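PDB 3NTK: protein tudor from Drosophila melanogaster, which recognises methylated arginines of partner proteins such as Aubergine, may act in piRNA metabolism, and is required for germ cell formation; this chain is its last extended Tudor domain. Local coordinates for residues H110-A115 with T148-V153; S16-M21 with R106-C111; E2-V7 with V140-T145; V9-P14 with A124-F129. One frame throughout, in Å; residues are numbered along the deposited sequence.

Contact 1. Residues H110-A115 with T148-V153; sequences HCELDA and TGTHVV
His110 and Thr150 meet side chain to side chain where two parallel strands begin to pair. His110 ND1 lies 2.8 Å from Thr150 OG1, which sits in the plane of the imidazole at its edge. The hydrogen bond is nearly straight, and either atom could be the donor. The methyl Thr150 CG2 also comes close to the same nitrogen.

Beyond this pair the backbones take over. His151 N donates to His110 O at 3.0 Å, and Glu112 N to His151 O. Val153 N then bonds Glu112 O, and Asp114 N bonds Val153 O at 2.9 Å. Donors thus alternate between the strands.

The buried side carries Cys111, Leu113 and Val153. Val153 CG1 is anti to the carbonyl carbon (chi1 -50°), and there it meets Cys111 SG at 4.2 Å. The other methyl, Val153 CG2, rests 4.0 Å from Leu113 CD2. Phe17 touches all three residues, and Val140 also packs on Val153.

The solvent side is partly exposed. Glu112 runs out extended beyond CG, and its OE2 passes 4.1 Å from Val152 CG2. Its other oxygen, OE1, forms a salt bridge with Lys146. At the turn, water 1 donates to both His110 O and Gly149 O. Gly149 has a positive phi (101°) that calls for glycine.

Helix 120-131 and strand 137-145 come between the paired strands in sequence. Such parallel pairing of the third and fifth strands is characteristic of the OB-fold, here part of an extended Tudor domain.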
# COMPACT_ATOMS: atom_id res chain seq x y z
N HIS A 110 1.79 -4.73 3.10
CA HIS A 110 2.02 -4.20 4.42
C HIS A 110 3.29 -4.86 4.95
O HIS A 110 3.49 -6.08 4.79
CB HIS A 110 0.85 -4.52 5.36
CG HIS A 110 0.99 -3.91 6.72
ND1 HIS A 110 1.12 -4.67 7.86
CD2 HIS A 110 1.08 -2.62 7.11
CE1 HIS A 110 1.28 -3.87 8.90
NE2 HIS A 110 1.26 -2.62 8.48
N CYS A 111 4.14 -4.06 5.59
CA CYS A 111 5.41 -4.53 6.15
C CYS A 111 5.66 -3.95 7.52
O CYS A 111 5.10 -2.91 7.88
CB CYS A 111 6.59 -4.07 5.28
SG CYS A 111 6.61 -4.57 3.58
N GLU A 112 6.52 -4.62 8.28
CA GLU A 112 6.92 -4.13 9.59
C GLU A 112 8.39 -4.52 9.73
O GLU A 112 8.78 -5.63 9.37
CB GLU A 112 6.08 -4.72 10.74
CG GLU A 112 6.19 -6.21 10.99
CD GLU A 112 5.43 -6.62 12.25
OE1 GLU A 112 4.25 -6.23 12.40
OE2 GLU A 112 6.00 -7.34 13.11
N LEU A 113 9.20 -3.59 10.22
CA LEU A 113 10.62 -3.86 10.36
C LEU A 113 10.98 -4.82 11.46
O LEU A 113 10.33 -4.87 12.51
CB LEU A 113 11.39 -2.56 10.62
CG LEU A 113 11.64 -1.58 9.47
CD1 LEU A 113 12.51 -0.44 9.97
CD2 LEU A 113 12.31 -2.30 8.32
N ASP A 114 12.02 -5.60 11.21
CA ASP A 114 12.57 -6.51 12.19
C ASP A 114 13.12 -5.47 13.17
O ASP A 114 14.06 -4.75 12.84
CB ASP A 114 13.71 -7.31 11.56
CG ASP A 114 14.57 -8.05 12.57
OD1 ASP A 114 14.42 -7.82 13.79
OD2 ASP A 114 15.40 -8.87 12.13
N ALA A 115 12.54 -5.39 14.36
CA ALA A 115 12.95 -4.40 15.35
C ALA A 115 14.43 -4.40 15.76
O ALA A 115 14.95 -3.39 16.23
CB ALA A 115 12.06 -4.52 16.59
N THR A 148 -1.40 -12.80 8.80
CA THR A 148 -2.24 -11.68 8.37
C THR A 148 -1.83 -11.16 6.99
O THR A 148 -2.51 -10.31 6.41
CB THR A 148 -2.13 -10.50 9.35
OG1 THR A 148 -0.76 -10.10 9.45
CG2 THR A 148 -2.64 -10.91 10.73
N GLY A 149 -0.72 -11.68 6.48
CA GLY A 149 -0.25 -11.26 5.17
C GLY A 149 0.89 -10.26 5.27
O GLY A 149 1.57 -9.99 4.28
N THR A 150 1.10 -9.72 6.46
CA THR A 150 2.17 -8.75 6.68
C THR A 150 3.55 -9.37 6.56
O THR A 150 3.80 -10.46 7.07
CB THR A 150 2.04 -8.12 8.08
OG1 THR A 150 0.80 -7.42 8.18
CG2 THR A 150 3.20 -7.16 8.34
N HIS A 151 4.46 -8.67 5.88
CA HIS A 151 5.84 -9.13 5.74
C HIS A 151 6.71 -8.53 6.84
O HIS A 151 6.63 -7.33 7.09
CB HIS A 151 6.47 -8.66 4.42
CG HIS A 151 5.94 -9.33 3.19
ND1 HIS A 151 5.80 -10.70 3.09
CD2 HIS A 151 5.62 -8.83 1.98
CE1 HIS A 151 5.41 -11.01 1.86
NE2 HIS A 151 5.29 -9.89 1.17
N VAL A 152 7.54 -9.35 7.47
CA VAL A 152 8.48 -8.84 8.47
C VAL A 152 9.73 -8.69 7.60
O VAL A 152 10.16 -9.65 6.98
CB VAL A 152 8.76 -9.85 9.60
CG1 VAL A 152 9.88 -9.31 10.50
CG2 VAL A 152 7.49 -10.08 10.41
N VAL A 153 10.28 -7.49 7.54
CA VAL A 153 11.41 -7.24 6.66
C VAL A 153 12.60 -6.48 7.25
O VAL A 153 12.54 -5.94 8.35
CB VAL A 153 10.95 -6.42 5.42
CG1 VAL A 153 9.72 -7.06 4.78
CG2 VAL A 153 10.64 -4.97 5.84
O HOH W 1 2.40 -7.87 2.92

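Contact 2. Residues S16-M21 with R106-C111; sequences SFYVQM and RYSRHC
Phe17 with Cys111 and Val19 with Arg109 are antiparallel hydrogen-bonded pairs, while Tyr18 and His110 form the non-hydrogen-bonded pair between them. These are the second and third strands of the OB-fold, and the four-stranded sheet of residues 53-95 is inserted between them in sequence. Both pairs bond twice, with Cys111 N to Phe17 O at 2.8 Å and Arg109 N to Val19 O at the same length.

One face carries Phe17, Val19, Cys111, Met21 and the charged Arg109. Cys111 CB lies over the Phe17 ring, 3.9 Å from its centroid, a CH-pi contact. The sulfur Cys111 SG is oblique to that ring and touches Val19 CG2 at 3.8 Å. Further along, Met21 CG lies over one face of the Arg109 guanidinium, toward its rim, 3.4 Å from Arg109 NE. The two chains cross at about a right angle. Arg109 NH2 makes a salt bridge with Asp24.

On the other face, His110 CD2 lies over the Tyr18 ring, toward its rim, 3.5 Å from Tyr18 CZ. The rings are oblique, with planes at 53°. Ser16 OG and His110 NE2 share a hydrogen bond of 2.8 Å in the imidazole plane; either could be the donor. Tyr18 OH reaches water 2. An alanine in place of Tyr18 would remove the ring and hydroxyl, and would probably open a gap beside His110 and leave water 2 more loosely held.

Where the strands part, water 3 accepts from Met21 N and donates to Tyr107 O at 2.8 Å.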
# COMPACT_ATOMS: atom_id res chain seq x y z
N SER A 16 5.00 -0.26 10.81
CA SER A 16 3.85 -0.30 9.93
C SER A 16 3.97 0.62 8.72
O SER A 16 3.81 1.84 8.84
CB SER A 16 2.57 0.04 10.69
OG SER A 16 1.43 -0.16 9.86
N PHE A 17 4.27 0.03 7.57
CA PHE A 17 4.37 0.78 6.34
C PHE A 17 3.97 -0.10 5.15
O PHE A 17 3.84 -1.31 5.28
CB PHE A 17 5.78 1.38 6.15
CG PHE A 17 6.89 0.36 6.07
CD1 PHE A 17 7.45 -0.17 7.23
CD2 PHE A 17 7.41 -0.02 4.84
CE1 PHE A 17 8.52 -1.06 7.15
CE2 PHE A 17 8.48 -0.91 4.75
CZ PHE A 17 9.04 -1.43 5.91
N TYR A 18 3.74 0.53 4.01
CA TYR A 18 3.34 -0.19 2.80
C TYR A 18 4.31 0.06 1.65
O TYR A 18 4.81 1.17 1.48
CB TYR A 18 1.94 0.24 2.36
CG TYR A 18 0.84 -0.22 3.28
CD1 TYR A 18 0.54 0.48 4.45
CD2 TYR A 18 0.09 -1.36 2.98
CE1 TYR A 18 -0.48 0.05 5.31
CE2 TYR A 18 -0.93 -1.79 3.81
CZ TYR A 18 -1.21 -1.09 4.97
OH TYR A 18 -2.23 -1.54 5.79
N VAL A 19 4.53 -0.98 0.85
CA VAL A 19 5.41 -0.88 -0.29
C VAL A 19 4.79 -1.47 -1.54
O VAL A 19 3.81 -2.22 -1.48
CB VAL A 19 6.74 -1.62 -0.04
CG1 VAL A 19 7.39 -1.11 1.23
CG2 VAL A 19 6.50 -3.13 0.04
N GLN A 20 5.35 -1.10 -2.69
CA GLN A 20 4.93 -1.63 -3.97
C GLN A 20 6.20 -2.23 -4.53
O GLN A 20 7.17 -1.51 -4.81
CB GLN A 20 4.40 -0.52 -4.89
CG GLN A 20 2.95 -0.12 -4.61
CD GLN A 20 2.42 0.97 -5.55
OE1 GLN A 20 1.22 1.25 -5.59
NE2 GLN A 20 3.33 1.58 -6.31
N MET A 21 6.22 -3.55 -4.66
CA MET A 21 7.38 -4.26 -5.18
C MET A 21 7.57 -3.99 -6.67
O MET A 21 6.61 -3.95 -7.44
CB MET A 21 7.21 -5.76 -4.96
CG MET A 21 6.90 -6.15 -3.52
SD MET A 21 8.23 -5.73 -2.37
CE MET A 21 9.36 -7.01 -2.72
N ARG A 106 -3.63 -8.01 -4.01
CA ARG A 106 -3.36 -6.59 -3.76
C ARG A 106 -1.94 -6.28 -4.21
O ARG A 106 -1.03 -7.11 -4.05
CB ARG A 106 -3.51 -6.28 -2.27
CG ARG A 106 -2.59 -7.08 -1.35
CD ARG A 106 -2.82 -6.66 0.11
NE ARG A 106 -2.45 -5.26 0.31
CZ ARG A 106 -3.04 -4.44 1.16
NH1 ARG A 106 -4.06 -4.85 1.91
NH2 ARG A 106 -2.61 -3.18 1.26
N TYR A 107 -1.74 -5.09 -4.78
CA TYR A 107 -0.42 -4.72 -5.27
C TYR A 107 0.42 -3.84 -4.35
O TYR A 107 1.50 -3.39 -4.73
CB TYR A 107 -0.53 -4.11 -6.67
CG TYR A 107 -0.91 -5.14 -7.70
CD1 TYR A 107 -0.16 -6.30 -7.86
CD2 TYR A 107 -2.05 -4.98 -8.49
CE1 TYR A 107 -0.52 -7.28 -8.78
CE2 TYR A 107 -2.43 -5.96 -9.41
CZ TYR A 107 -1.66 -7.11 -9.55
OH TYR A 107 -2.02 -8.08 -10.45
N SER A 108 -0.09 -3.59 -3.15
CA SER A 108 0.68 -2.86 -2.13
C SER A 108 0.82 -3.92 -1.04
O SER A 108 -0.08 -4.76 -0.86
CB SER A 108 -0.06 -1.62 -1.61
OG SER A 108 -1.14 -1.94 -0.75
N ARG A 109 1.94 -3.91 -0.33
CA ARG A 109 2.16 -4.89 0.72
C ARG A 109 2.45 -4.24 2.05
O ARG A 109 3.25 -3.31 2.13
CB ARG A 109 3.33 -5.79 0.36
CG ARG A 109 3.16 -6.47 -0.97
CD ARG A 109 4.27 -7.46 -1.21
NE ARG A 109 4.18 -8.00 -2.56
CZ ARG A 109 4.88 -9.04 -2.99
NH1 ARG A 109 5.73 -9.65 -2.17
NH2 ARG A 109 4.74 -9.45 -4.24
N HIS A 110 1.79 -4.73 3.10
CA HIS A 110 2.02 -4.20 4.42
C HIS A 110 3.29 -4.86 4.95
O HIS A 110 3.49 -6.08 4.79
CB HIS A 110 0.85 -4.52 5.36
CG HIS A 110 0.99 -3.91 6.72
ND1 HIS A 110 1.12 -4.67 7.86
CD2 HIS A 110 1.08 -2.62 7.11
CE1 HIS A 110 1.28 -3.87 8.90
NE2 HIS A 110 1.26 -2.62 8.48
N CYS A 111 4.14 -4.06 5.59
CA CYS A 111 5.41 -4.53 6.15
C CYS A 111 5.66 -3.95 7.52
O CYS A 111 5.10 -2.91 7.88
CB CYS A 111 6.59 -4.07 5.28
SG CYS A 111 6.61 -4.57 3.58
O HOH W 2 -3.74 -3.62 4.92
O HOH W 3 3.73 -5.10 -4.35

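Contact 3. Residues E2-V7 with V140-T145; sequences ELHNCV and VEILAT
His4 and Val140 meet at the edge of the imidazole, where ND1 lies near Val140 O. His4 ND1 makes a weak hydrogen bond to that oxygen at 3.5 Å. His4 N itself donates to Val140 O at 3.0 Å. One carbonyl therefore takes a backbone bond and a weaker side-chain bond from the same residue. Val140 N returns a bond to His4 O at 2.9 Å.

Ile142 crosses the His4 side chain at about a right angle, with Ile142 CG1 4.2 Å from His4 ND1 and oblique to the ring. Val140 and Cys6 meet on the buried side. Val140 CG1 touches Cys6 SG at 3.8 Å, and Met21 packs against both residues.

This is the pairing of the first and fourth strands of an OB-fold, which helps to close the curled sheet. Within these segments His4 with Val140 is the one bridge. The short strand pieces run at 111° to each other, and the pairing goes on from Cys6 to Phe138.

The outer end is more open to solvent. Glu141 CG is anti to its backbone N (chi1 -169°), and in that position it passes 3.6 Å from Glu2 O. The carboxylate oxygen Glu141 OE1 goes on to a salt bridge with Arg154. Water 4 donates to Glu2 O and accepts from Ile142 N at 2.8 Å.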
# COMPACT_ATOMS: atom_id res chain seq x y z
N GLU A 2 18.64 -12.19 -0.20
CA GLU A 2 17.75 -11.86 -1.31
C GLU A 2 17.03 -10.53 -1.09
O GLU A 2 16.11 -10.44 -0.28
CB GLU A 2 16.72 -12.98 -1.50
CG GLU A 2 15.77 -12.74 -2.65
CD GLU A 2 14.88 -13.94 -2.92
OE1 GLU A 2 14.11 -14.33 -2.01
OE2 GLU A 2 14.96 -14.49 -4.04
N LEU A 3 17.46 -9.51 -1.82
CA LEU A 3 16.88 -8.18 -1.72
C LEU A 3 15.94 -7.89 -2.88
O LEU A 3 16.25 -8.20 -4.03
CB LEU A 3 17.99 -7.12 -1.70
CG LEU A 3 18.59 -6.73 -0.34
CD1 LEU A 3 18.91 -7.97 0.48
CD2 LEU A 3 19.84 -5.89 -0.58
N HIS A 4 14.79 -7.30 -2.57
CA HIS A 4 13.81 -6.97 -3.60
C HIS A 4 13.61 -5.46 -3.65
O HIS A 4 13.42 -4.83 -2.62
CB HIS A 4 12.45 -7.61 -3.30
CG HIS A 4 12.49 -9.09 -3.10
ND1 HIS A 4 12.65 -9.66 -1.85
CD2 HIS A 4 12.39 -10.11 -3.97
CE1 HIS A 4 12.63 -10.97 -1.97
NE2 HIS A 4 12.47 -11.27 -3.25
N ASN A 5 13.64 -4.90 -4.85
CA ASN A 5 13.42 -3.47 -5.02
C ASN A 5 11.95 -3.15 -4.82
O ASN A 5 11.08 -3.93 -5.23
CB ASN A 5 13.83 -3.01 -6.41
CG ASN A 5 15.34 -2.96 -6.59
OD1 ASN A 5 16.06 -2.49 -5.70
ND2 ASN A 5 15.82 -3.43 -7.74
N CYS A 6 11.68 -2.01 -4.21
CA CYS A 6 10.32 -1.56 -3.97
C CYS A 6 10.33 -0.06 -3.73
O CYS A 6 11.39 0.57 -3.66
CB CYS A 6 9.75 -2.25 -2.73
SG CYS A 6 10.58 -1.82 -1.19
N VAL A 7 9.13 0.51 -3.64
CA VAL A 7 8.98 1.92 -3.36
C VAL A 7 8.04 1.94 -2.17
O VAL A 7 7.12 1.13 -2.10
CB VAL A 7 8.33 2.68 -4.55
CG1 VAL A 7 8.04 4.12 -4.15
CG2 VAL A 7 9.25 2.67 -5.76
N VAL A 140 14.02 -4.50 0.24
CA VAL A 140 13.59 -5.18 1.45
C VAL A 140 13.97 -6.64 1.38
O VAL A 140 13.93 -7.25 0.31
CB VAL A 140 12.05 -5.10 1.66
CG1 VAL A 140 11.63 -3.68 1.99
CG2 VAL A 140 11.32 -5.60 0.41
N GLU A 141 14.39 -7.18 2.51
CA GLU A 141 14.71 -8.59 2.61
C GLU A 141 13.50 -9.12 3.36
O GLU A 141 13.23 -8.66 4.47
CB GLU A 141 15.98 -8.83 3.44
CG GLU A 141 16.52 -10.25 3.34
CD GLU A 141 17.47 -10.61 4.48
OE1 GLU A 141 18.18 -9.72 4.99
OE2 GLU A 141 17.52 -11.81 4.85
N ILE A 142 12.76 -10.05 2.77
CA ILE A 142 11.58 -10.59 3.43
C ILE A 142 11.98 -11.76 4.33
O ILE A 142 12.38 -12.82 3.85
CB ILE A 142 10.52 -11.05 2.41
CG1 ILE A 142 10.17 -9.89 1.48
CG2 ILE A 142 9.26 -11.53 3.13
CD1 ILE A 142 9.14 -10.25 0.42
N LEU A 143 11.86 -11.55 5.63
CA LEU A 143 12.22 -12.58 6.60
C LEU A 143 11.07 -13.55 6.82
O LEU A 143 11.29 -14.72 7.15
CB LEU A 143 12.62 -11.93 7.93
CG LEU A 143 13.74 -10.88 7.84
CD1 LEU A 143 14.02 -10.33 9.23
CD2 LEU A 143 14.99 -11.51 7.26
N ALA A 144 9.85 -13.06 6.65
CA ALA A 144 8.68 -13.90 6.84
C ALA A 144 7.39 -13.17 6.49
O ALA A 144 7.36 -11.95 6.36
CB ALA A 144 8.61 -14.38 8.29
N THR A 145 6.33 -13.95 6.31
CA THR A 145 5.02 -13.41 6.00
C THR A 145 4.09 -13.96 7.08
O THR A 145 3.94 -15.17 7.22
CB THR A 145 4.55 -13.87 4.61
OG1 THR A 145 5.42 -13.34 3.61
CG2 THR A 145 3.12 -13.40 4.34
O HOH W 4 13.92 -11.61 0.78

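Contact 4. Residues V9-P14 with A124-F129; sequences VQFDGP and ALLQSF
Phe11 CG and Gln127 CG are each anti to their own backbone N (chi1 -167° and -173°), and a bend at chi2 of Gln127 (75°) turns its CD toward the ring. The two side chains slide past each other in opposite directions. The Gln127 amide ends up at the edge of the Phe11 ring, near Phe11 CD1, with the amide and ring planes well apart in angle. The placing of nitrogen and oxygen in this amide is doubtful. An alanine here would take the amide away, and would probably leave a gap along that ring edge and beside the backbone of Phe11 and Asp12.

Deeper in, the contact is apolar. Leu126 CB lies 4.2 Å from Phe11 CZ, oblique to the ring. Leu126 CD1 reaches Pro14 CG at 4.1 Å, and the two side chains cross obliquely. Leu126 thus meets Phe11 near its base and Pro14 with a methyl at its end. Leu113 touches both Leu126 and Pro14.

Within the first segment, Gly13 O lies over one face of the Phe11 ring, offset toward its rim. The chain turns a corner at Asp12, and Asp12 and Gly13 both face Ser16 in a classic beta bulge.

Helix 120-131 follows the third strand and is tied to the C-terminus by the Cys121-Cys169 disulfide. A helix between the third and fourth strands, packed against the end of the barrel, is characteristic of the OB-fold.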
# COMPACT_ATOMS: atom_id res chain seq x y z
N VAL A 9 5.07 3.42 -0.30
CA VAL A 9 3.93 4.25 -0.66
C VAL A 9 3.19 4.84 0.53
O VAL A 9 2.44 5.81 0.39
CB VAL A 9 2.91 3.46 -1.53
CG1 VAL A 9 3.56 3.09 -2.85
CG2 VAL A 9 2.43 2.21 -0.79
N GLN A 10 3.41 4.25 1.71
CA GLN A 10 2.77 4.73 2.93
C GLN A 10 3.71 4.38 4.08
O GLN A 10 4.17 3.25 4.18
CB GLN A 10 1.43 4.03 3.12
CG GLN A 10 0.57 4.62 4.23
CD GLN A 10 -0.09 5.92 3.82
OE1 GLN A 10 -0.74 6.58 4.63
NE2 GLN A 10 0.06 6.29 2.55
N PHE A 11 3.99 5.34 4.96
CA PHE A 11 4.89 5.08 6.07
C PHE A 11 4.43 5.72 7.37
O PHE A 11 4.60 6.91 7.59
CB PHE A 11 6.30 5.56 5.71
CG PHE A 11 7.37 5.07 6.65
CD1 PHE A 11 7.72 5.81 7.78
CD2 PHE A 11 8.03 3.87 6.41
CE1 PHE A 11 8.71 5.36 8.65
CE2 PHE A 11 9.02 3.41 7.27
CZ PHE A 11 9.36 4.16 8.40
N ASP A 12 3.83 4.92 8.25
CA ASP A 12 3.38 5.43 9.53
C ASP A 12 4.51 5.29 10.54
O ASP A 12 4.59 6.03 11.53
CB ASP A 12 2.14 4.67 10.01
CG ASP A 12 0.90 5.02 9.21
OD1 ASP A 12 0.63 6.23 9.05
OD2 ASP A 12 0.19 4.10 8.75
N GLY A 13 5.41 4.35 10.26
CA GLY A 13 6.55 4.11 11.13
C GLY A 13 7.22 2.79 10.78
O GLY A 13 6.72 2.06 9.93
N PRO A 14 8.36 2.47 11.41
CA PRO A 14 9.05 1.22 11.11
C PRO A 14 8.17 -0.02 11.32
O PRO A 14 8.28 -0.99 10.58
CB PRO A 14 10.23 1.23 12.08
CG PRO A 14 10.52 2.70 12.21
CD PRO A 14 9.13 3.29 12.36
N ALA A 124 13.27 7.02 15.07
CA ALA A 124 12.75 8.38 15.10
C ALA A 124 13.10 9.20 13.86
O ALA A 124 12.32 10.04 13.42
CB ALA A 124 13.24 9.11 16.36
N LEU A 125 14.27 8.94 13.29
CA LEU A 125 14.75 9.67 12.11
C LEU A 125 14.22 9.10 10.79
O LEU A 125 14.16 9.80 9.78
CB LEU A 125 16.28 9.63 12.08
CG LEU A 125 17.07 10.87 11.62
CD1 LEU A 125 18.46 10.41 11.22
CD2 LEU A 125 16.39 11.56 10.46
N LEU A 126 13.83 7.83 10.80
CA LEU A 126 13.34 7.20 9.58
C LEU A 126 12.16 7.92 8.94
O LEU A 126 12.07 7.98 7.72
CB LEU A 126 12.99 5.73 9.84
CG LEU A 126 14.02 4.74 9.30
CD1 LEU A 126 13.60 3.31 9.63
CD2 LEU A 126 14.14 4.93 7.79
N GLN A 127 11.26 8.45 9.76
CA GLN A 127 10.09 9.16 9.23
C GLN A 127 10.50 10.26 8.25
O GLN A 127 10.02 10.31 7.11
CB GLN A 127 9.29 9.78 10.37
CG GLN A 127 7.97 10.40 9.93
CD GLN A 127 6.91 9.35 9.63
OE1 GLN A 127 5.90 9.64 8.99
NE2 GLN A 127 7.13 8.13 10.10
N SER A 128 11.39 11.15 8.68
CA SER A 128 11.85 12.25 7.84
C SER A 128 12.75 11.78 6.69
O SER A 128 12.78 12.40 5.63
CB SER A 128 12.60 13.28 8.69
OG SER A 128 13.79 12.74 9.24
N PHE A 129 13.47 10.69 6.90
CA PHE A 129 14.34 10.17 5.86
C PHE A 129 13.49 9.64 4.70
O PHE A 129 13.79 9.89 3.53
CB PHE A 129 15.22 9.05 6.44
CG PHE A 129 16.19 8.46 5.45
CD1 PHE A 129 15.81 7.44 4.59
CD2 PHE A 129 17.50 8.93 5.39
CE1 PHE A 129 16.71 6.89 3.68
CE2 PHE A 129 18.41 8.39 4.49
CZ PHE A 129 18.01 7.37 3.63

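In the fold
All four contacts build the OB-fold part of the extended Tudor domain, and all are partly buried. Contact 2 is the core one: its centre lies about 4 Å from the chain centre, and none of its touching residues is fully exposed. Contacts 1, 3 and 4 are peripheral, with centres 13 to 15 Å out, and each includes an exposed residue. Contacts 1 and 2 share strand 109-113, which pairs parallel on one side and antiparallel on the other. Contacts 3 and 4 share strand 4-11. Contacts 1 to 3 rest on strand hydrogen bonds, few in contact 3, whereas contact 4 is mostly side-chain packing of a helix. Phe17 links contacts 1, 2 and 4 by touching Leu113, Val153 and Phe11.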